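Long-range contact in DNA polymerase III beta subunit (Streptococcus pyogenes, PDB 2AVT), which probably encircles DNA as a ring-shaped dimeric sliding clamp that tethers the replicative polymerase to its template: residues R277-V290 and H302-D314. Sequence-based numbering, arbitrary orientation.
Sequences RAFLISNATQNGTV and HVNSPEVGKVNED
Ile281, on the last turn of helix 268-282, presses into the β-hairpin of strands 298-305 and 309-314 between Val303 and Val311. Its CG2 lies 3.6 Å from Val303 CG1. CG1, anti to the carbonyl carbon and beside the backbone N (chi1 -57°), is thereby brought to 3.2 Å from Val311 CG2, tighter than usual van der Waals contact. The other branch of Val303, CG2, lies between Ala278 CB and Val290 CG2; the Val290 and Val303 side chains cross at about a right angle, CG2 to CG2 at 3.8 Å. Within this apolar core Ser305 OG donates to Ile281 O (2.6 Å) from above the carbonyl plane, while Ala284 N reaches the same oxygen from the opposite face, so two bonds grip the carbonyl. Toward the hairpin turn Ala284 CB still meets Val308 CG2 closely (3.5 Å), but exposed Thr285 and Pro306 barely touch, OG1 to CD 4.4 Å. At the other end Arg277 and Glu313 form a long salt bridge, NH1 to OE2 3.5 Å; the oxygen lies well out of the guanidinium plane and no N-H points at it, so only charge acts. Glu313 OE1, also against Arg277 CD, is hydrogen-bonded to Ser111 of the second subunit. Pro331 of helix 331-339 touches Ser282 and Val290. Within the chain, strand 309-314 is the outer strand of a four-stranded sheet; it pairs antiparallel with a strand of the second subunit, whose Phe81 packs on Ile281 and Val308, continuing the sheet across the dimer interface.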
ATOM      1  N   ARG A 277      18.035   0.584  14.298  1.00 44.90           N
ATOM      2  CA  ARG A 277      18.244   1.940  14.791  1.00 45.38           C
ATOM      3  C   ARG A 277      19.556   2.470  14.233  1.00 47.15           C
ATOM      4  O   ARG A 277      19.674   3.649  13.897  1.00 47.17           O
ATOM      5  CB  ARG A 277      18.332   1.966  16.311  1.00 43.39           C
ATOM      6  CG  ARG A 277      17.100   1.510  17.031  1.00 42.03           C
ATOM      7  CD  ARG A 277      17.298   1.683  18.521  1.00 44.69           C
ATOM      8  NE  ARG A 277      16.314   0.916  19.270  1.00 49.81           N
ATOM      9  CZ  ARG A 277      16.357  -0.402  19.420  1.00 49.31           C
ATOM     10  NH1 ARG A 277      17.344  -1.101  18.885  1.00 51.94           N
ATOM     11  NH2 ARG A 277      15.392  -1.023  20.079  1.00 51.93           N
ATOM     12  N   ALA A 278      20.547   1.590  14.154  1.00 47.31           N
ATOM     13  CA  ALA A 278      21.852   1.964  13.638  1.00 48.70           C
ATOM     14  C   ALA A 278      21.711   2.419  12.195  1.00 49.37           C
ATOM     15  O   ALA A 278      22.396   3.341  11.754  1.00 49.93           O
ATOM     16  CB  ALA A 278      22.809   0.780  13.724  1.00 48.20           C
ATOM     17  N   PHE A 279      20.811   1.768  11.464  1.00 50.41           N
ATOM     18  CA  PHE A 279      20.579   2.100  10.066  1.00 49.78           C
ATOM     19  C   PHE A 279      19.939   3.478   9.910  1.00 49.83           C
ATOM     20  O   PHE A 279      20.263   4.215   8.982  1.00 50.50           O
ATOM     21  CB  PHE A 279      19.687   1.045   9.408  1.00 49.65           C
ATOM     22  CG  PHE A 279      19.432   1.293   7.949  1.00 49.50           C
ATOM     23  CD1 PHE A 279      20.484   1.351   7.050  1.00 50.83           C
ATOM     24  CD2 PHE A 279      18.143   1.478   7.479  1.00 50.49           C
ATOM     25  CE1 PHE A 279      20.257   1.591   5.706  1.00 52.56           C
ATOM     26  CE2 PHE A 279      17.905   1.717   6.139  1.00 50.95           C
ATOM     27  CZ  PHE A 279      18.963   1.774   5.248  1.00 52.32           C
ATOM     28  N   LEU A 280      19.033   3.826  10.819  1.00 49.11           N
ATOM     29  CA  LEU A 280      18.360   5.122  10.754  1.00 50.49           C
ATOM     30  C   LEU A 280      19.325   6.303  10.801  1.00 51.41           C
ATOM     31  O   LEU A 280      18.959   7.423  10.437  1.00 52.64           O
ATOM     32  CB  LEU A 280      17.335   5.254  11.886  1.00 47.71           C
ATOM     33  CG  LEU A 280      16.076   4.398  11.724  1.00 48.28           C
ATOM     34  CD1 LEU A 280      15.160   4.590  12.923  1.00 44.79           C
ATOM     35  CD2 LEU A 280      15.363   4.777  10.431  1.00 46.37           C
ATOM     36  N   ILE A 281      20.556   6.060  11.240  1.00 51.05           N
ATOM     37  CA  ILE A 281      21.541   7.132  11.318  1.00 50.50           C
ATOM     38  C   ILE A 281      22.630   6.961  10.268  1.00 50.67           C
ATOM     39  O   ILE A 281      23.036   7.928   9.616  1.00 50.89           O
ATOM     40  CB  ILE A 281      22.193   7.187  12.711  1.00 50.07           C
ATOM     41  CG1 ILE A 281      21.113   7.357  13.780  1.00 49.41           C
ATOM     42  CG2 ILE A 281      23.198   8.327  12.773  1.00 49.99           C
ATOM     43  CD1 ILE A 281      20.203   8.539  13.557  1.00 49.16           C
ATOM     44  N   SER A 282      23.092   5.729  10.095  1.00 49.50           N
ATOM     45  CA  SER A 282      24.139   5.442   9.127  1.00 49.54           C
ATOM     46  C   SER A 282      23.627   5.664   7.709  1.00 51.44           C
ATOM     47  O   SER A 282      24.404   5.947   6.792  1.00 50.13           O
ATOM     48  CB  SER A 282      24.614   3.990   9.271  1.00 49.13           C
ATOM     49  OG  SER A 282      23.648   3.078   8.774  1.00 43.04           O
ATOM     50  N   ASN A 283      22.317   5.531   7.532  1.00 52.58           N
ATOM     51  CA  ASN A 283      21.712   5.701   6.220  1.00 55.50           C
ATOM     52  C   ASN A 283      21.800   7.156   5.760  1.00 57.12           C
ATOM     53  O   ASN A 283      21.755   7.443   4.561  1.00 56.44           O
ATOM     54  CB  ASN A 283      20.249   5.239   6.251  1.00 55.29           C
ATOM     55  CG  ASN A 283      19.662   5.076   4.865  1.00 55.48           C
ATOM     56  OD1 ASN A 283      20.235   4.399   4.012  1.00 56.43           O
ATOM     57  ND2 ASN A 283      18.511   5.691   4.636  1.00 55.39           N
ATOM     58  N   ALA A 284      21.934   8.068   6.721  1.00 58.97           N
ATOM     59  CA  ALA A 284      22.038   9.489   6.411  1.00 61.76           C
ATOM     60  C   ALA A 284      23.263   9.713   5.542  1.00 64.03           C
ATOM     61  O   ALA A 284      23.211  10.436   4.546  1.00 64.59           O
ATOM     62  CB  ALA A 284      22.148  10.302   7.696  1.00 60.04           C
ATOM     63  N   THR A 285      24.365   9.078   5.925  1.00 66.70           N
ATOM     64  CA  THR A 285      25.622   9.197   5.194  1.00 69.53           C
ATOM     65  C   THR A 285      25.825   8.022   4.244  1.00 71.16           C
ATOM     66  O   THR A 285      25.859   6.868   4.667  1.00 72.17           O
ATOM     67  CB  THR A 285      26.819   9.251   6.158  1.00 70.26           C
ATOM     68  OG1 THR A 285      26.762  10.462   6.922  1.00 71.14           O
ATOM     69  CG2 THR A 285      28.131   9.188   5.385  1.00 69.96           C
ATOM     70  N   GLN A 286      25.960   8.323   2.957  1.00 72.45           N
ATOM     71  CA  GLN A 286      26.170   7.287   1.955  1.00 73.00           C
ATOM     72  C   GLN A 286      27.303   6.386   2.431  1.00 72.07           C
ATOM     73  O   GLN A 286      28.274   6.863   3.022  1.00 71.99           O
ATOM     74  CB  GLN A 286      26.532   7.931   0.616  1.00 74.52           C
ATOM     75  CG  GLN A 286      25.557   9.018   0.192  1.00 76.76           C
ATOM     76  CD  GLN A 286      25.977   9.715  -1.082  1.00 78.43           C
ATOM     77  OE1 GLN A 286      27.094  10.225  -1.184  1.00 79.43           O
ATOM     78  NE2 GLN A 286      25.078   9.752  -2.062  1.00 78.50           N
ATOM     79  N   ASN A 287      27.174   5.087   2.182  1.00 70.94           N
ATOM     80  CA  ASN A 287      28.186   4.126   2.605  1.00 69.20           C
ATOM     81  C   ASN A 287      28.323   4.134   4.125  1.00 66.75           C
ATOM     82  O   ASN A 287      29.323   3.670   4.669  1.00 67.86           O
ATOM     83  CB  ASN A 287      29.539   4.464   1.966  1.00 70.85           C
ATOM     84  CG  ASN A 287      29.593   4.125   0.490  1.00 72.36           C
ATOM     85  OD1 ASN A 287      28.691   4.475  -0.275  1.00 73.49           O
ATOM     86  ND2 ASN A 287      30.658   3.444   0.077  1.00 73.20           N
ATOM     87  N   GLY A 288      27.314   4.671   4.803  1.00 63.56           N
ATOM     88  CA  GLY A 288      27.343   4.726   6.254  1.00 59.69           C
ATOM     89  C   GLY A 288      27.522   3.343   6.849  1.00 57.97           C
ATOM     90  O   GLY A 288      27.063   2.352   6.282  1.00 58.26           O
ATOM     91  N   THR A 289      28.185   3.268   7.997  1.00 55.21           N
ATOM     92  CA  THR A 289      28.421   1.983   8.637  1.00 53.62           C
ATOM     93  C   THR A 289      28.178   2.021  10.137  1.00 52.68           C
ATOM     94  O   THR A 289      28.057   3.089  10.738  1.00 51.58           O
ATOM     95  CB  THR A 289      29.868   1.518   8.420  1.00 52.21           C
ATOM     96  OG1 THR A 289      30.759   2.424   9.085  1.00 51.66           O
ATOM     97  CG2 THR A 289      30.202   1.485   6.942  1.00 51.35           C
ATOM     98  N   VAL A 290      28.096   0.838  10.730  1.00 51.69           N
ATOM     99  CA  VAL A 290      27.911   0.716  12.169  1.00 51.35           C
ATOM    100  C   VAL A 290      29.229   0.159  12.692  1.00 51.32           C
ATOM    101  O   VAL A 290      29.934  -0.553  11.975  1.00 52.38           O
ATOM    102  CB  VAL A 290      26.759  -0.253  12.522  1.00 50.32           C
ATOM    103  CG1 VAL A 290      27.096  -1.658  12.056  1.00 49.08           C
ATOM    104  CG2 VAL A 290      26.494  -0.222  14.014  1.00 46.61           C
ATOM    105  N   HIS A 302      27.879   1.460  17.523  1.00 52.79           N
ATOM    106  CA  HIS A 302      28.130   2.885  17.418  1.00 52.38           C
ATOM    107  C   HIS A 302      28.016   3.399  15.992  1.00 52.21           C
ATOM    108  O   HIS A 302      28.478   2.768  15.039  1.00 51.78           O
ATOM    109  CB  HIS A 302      29.529   3.197  17.956  1.00 54.02           C
ATOM    110  CG  HIS A 302      29.809   2.584  19.291  1.00 55.83           C
ATOM    111  ND1 HIS A 302      29.175   2.990  20.446  1.00 57.02           N
ATOM    112  CD2 HIS A 302      30.624   1.565  19.649  1.00 55.62           C
ATOM    113  CE1 HIS A 302      29.589   2.246  21.457  1.00 56.46           C
ATOM    114  NE2 HIS A 302      30.469   1.374  21.000  1.00 56.08           N
ATOM    115  N   VAL A 303      27.386   4.559  15.857  1.00 51.83           N
ATOM    116  CA  VAL A 303      27.225   5.198  14.562  1.00 50.95           C
ATOM    117  C   VAL A 303      27.396   6.686  14.801  1.00 50.91           C
ATOM    118  O   VAL A 303      26.941   7.212  15.818  1.00 49.88           O
ATOM    119  CB  VAL A 303      25.826   4.946  13.964  1.00 50.69           C
ATOM    120  CG1 VAL A 303      25.687   5.685  12.642  1.00 50.10           C
ATOM    121  CG2 VAL A 303      25.613   3.457  13.752  1.00 51.30           C
ATOM    122  N   ASN A 304      28.062   7.367  13.880  1.00 52.33           N
ATOM    123  CA  ASN A 304      28.256   8.796  14.050  1.00 54.60           C
ATOM    124  C   ASN A 304      28.100   9.544  12.741  1.00 55.83           C
ATOM    125  O   ASN A 304      29.000   9.537  11.902  1.00 56.39           O
ATOM    126  CB  ASN A 304      29.638   9.080  14.636  1.00 55.54           C
ATOM    127  CG  ASN A 304      29.744  10.480  15.205  1.00 57.55           C
ATOM    128  OD1 ASN A 304      29.404  11.460  14.538  1.00 57.47           O
ATOM    129  ND2 ASN A 304      30.215  10.584  16.444  1.00 57.05           N
ATOM    130  N   SER A 305      26.947  10.180  12.567  1.00 57.10           N
ATOM    131  CA  SER A 305      26.682  10.951  11.361  1.00 58.99           C
ATOM    132  C   SER A 305      26.884  12.425  11.683  1.00 60.70           C
ATOM    133  O   SER A 305      26.127  13.015  12.457  1.00 60.67           O
ATOM    134  CB  SER A 305      25.253  10.714  10.867  1.00 58.32           C
ATOM    135  OG  SER A 305      25.089   9.389  10.388  1.00 58.21           O
ATOM    136  N   PRO A 306      27.926  13.032  11.101  1.00 62.11           N
ATOM    137  CA  PRO A 306      28.282  14.439  11.290  1.00 63.38           C
ATOM    138  C   PRO A 306      27.118  15.434  11.200  1.00 64.27           C
ATOM    139  O   PRO A 306      27.158  16.492  11.827  1.00 65.40           O
ATOM    140  CB  PRO A 306      29.337  14.662  10.211  1.00 63.24           C
ATOM    141  CG  PRO A 306      30.060  13.349  10.215  1.00 62.39           C
ATOM    142  CD  PRO A 306      28.915  12.355  10.240  1.00 61.81           C
ATOM    143  N   GLU A 307      26.083  15.100  10.436  1.00 64.75           N
ATOM    144  CA  GLU A 307      24.938  15.999  10.299  1.00 65.46           C
ATOM    145  C   GLU A 307      23.763  15.715  11.232  1.00 64.46           C
ATOM    146  O   GLU A 307      23.471  16.504  12.134  1.00 64.16           O
ATOM    147  CB  GLU A 307      24.419  16.001   8.855  1.00 67.12           C
ATOM    148  CG  GLU A 307      23.090  16.749   8.682  1.00 68.75           C
ATOM    149  CD  GLU A 307      22.615  16.821   7.235  1.00 69.76           C
ATOM    150  OE1 GLU A 307      22.445  15.754   6.602  1.00 70.75           O
ATOM    151  OE2 GLU A 307      22.405  17.947   6.729  1.00 70.15           O
ATOM    152  N   VAL A 308      23.095  14.587  11.005  1.00 63.34           N
ATOM    153  CA  VAL A 308      21.916  14.208  11.782  1.00 62.42           C
ATOM    154  C   VAL A 308      22.125  13.796  13.239  1.00 60.72           C
ATOM    155  O   VAL A 308      21.377  14.234  14.113  1.00 60.21           O
ATOM    156  CB  VAL A 308      21.119  13.086  11.060  1.00 62.76           C
ATOM    157  CG1 VAL A 308      20.589  13.598   9.728  1.00 62.94           C
ATOM    158  CG2 VAL A 308      22.003  11.871  10.834  1.00 63.35           C
ATOM    159  N   GLY A 309      23.119  12.958  13.517  1.00 60.02           N
ATOM    160  CA  GLY A 309      23.326  12.552  14.898  1.00 58.54           C
ATOM    161  C   GLY A 309      24.293  11.413  15.167  1.00 57.56           C
ATOM    162  O   GLY A 309      25.145  11.090  14.338  1.00 57.75           O
ATOM    163  N   LYS A 310      24.151  10.800  16.340  1.00 57.01           N
ATOM    164  CA  LYS A 310      25.020   9.704  16.761  1.00 56.70           C
ATOM    165  C   LYS A 310      24.255   8.565  17.420  1.00 56.35           C
ATOM    166  O   LYS A 310      23.135   8.750  17.900  1.00 55.42           O
ATOM    167  CB  LYS A 310      26.070  10.221  17.751  1.00 56.80           C
ATOM    168  CG  LYS A 310      27.121  11.139  17.148  1.00 58.46           C
ATOM    169  CD  LYS A 310      27.907  11.846  18.244  1.00 59.16           C
ATOM    170  CE  LYS A 310      28.375  10.866  19.311  1.00 58.56           C
ATOM    171  NZ  LYS A 310      29.117  11.562  20.401  1.00 60.21           N
ATOM    172  N   VAL A 311      24.884   7.390  17.456  1.00 56.07           N
ATOM    173  CA  VAL A 311      24.290   6.206  18.070  1.00 56.15           C
ATOM    174  C   VAL A 311      25.288   5.474  18.965  1.00 56.28           C
ATOM    175  O   VAL A 311      26.361   5.069  18.516  1.00 55.93           O
ATOM    176  CB  VAL A 311      23.799   5.191  17.016  1.00 55.62           C
ATOM    177  CG1 VAL A 311      23.149   4.009  17.711  1.00 56.88           C
ATOM    178  CG2 VAL A 311      22.818   5.843  16.073  1.00 56.71           C
ATOM    179  N   ASN A 312      24.912   5.315  20.231  1.00 56.19           N
ATOM    180  CA  ASN A 312      25.716   4.617  21.231  1.00 56.09           C
ATOM    181  C   ASN A 312      24.764   3.640  21.915  1.00 55.62           C
ATOM    182  O   ASN A 312      23.927   4.042  22.726  1.00 55.26           O
ATOM    183  CB  ASN A 312      26.279   5.609  22.256  1.00 57.35           C
ATOM    184  CG  ASN A 312      26.886   4.921  23.474  1.00 60.31           C
ATOM    185  OD1 ASN A 312      26.189   4.238  24.231  1.00 61.45           O
ATOM    186  ND2 ASN A 312      28.188   5.102  23.668  1.00 61.12           N
ATOM    187  N   GLU A 313      24.889   2.357  21.594  1.00 54.83           N
ATOM    188  CA  GLU A 313      23.991   1.369  22.173  1.00 55.36           C
ATOM    189  C   GLU A 313      24.648   0.079  22.663  1.00 54.94           C
ATOM    190  O   GLU A 313      25.339  -0.605  21.909  1.00 54.65           O
ATOM    191  CB  GLU A 313      22.905   1.025  21.151  1.00 55.01           C
ATOM    192  CG  GLU A 313      21.784   0.161  21.690  1.00 55.90           C
ATOM    193  CD  GLU A 313      20.781  -0.213  20.616  1.00 57.44           C
ATOM    194  OE1 GLU A 313      20.287   0.696  19.914  1.00 57.43           O
ATOM    195  OE2 GLU A 313      20.484  -1.417  20.476  1.00 58.43           O
ATOM    196  N   ASP A 314      24.410  -0.247  23.930  1.00 55.42           N
ATOM    197  CA  ASP A 314      24.934  -1.468  24.544  1.00 55.65           C
ATOM    198  C   ASP A 314      24.091  -2.643  24.048  1.00 55.38           C
ATOM    199  O   ASP A 314      22.866  -2.603  24.130  1.00 54.58           O
ATOM    200  CB  ASP A 314      24.823  -1.389  26.071  1.00 56.65           C
ATOM    201  CG  ASP A 314      25.722  -0.323  26.676  1.00 58.43           C
ATOM    202  OD1 ASP A 314      25.680   0.833  26.201  1.00 59.52           O
ATOM    203  OD2 ASP A 314      26.458  -0.639  27.634  1.00 58.31           O
TER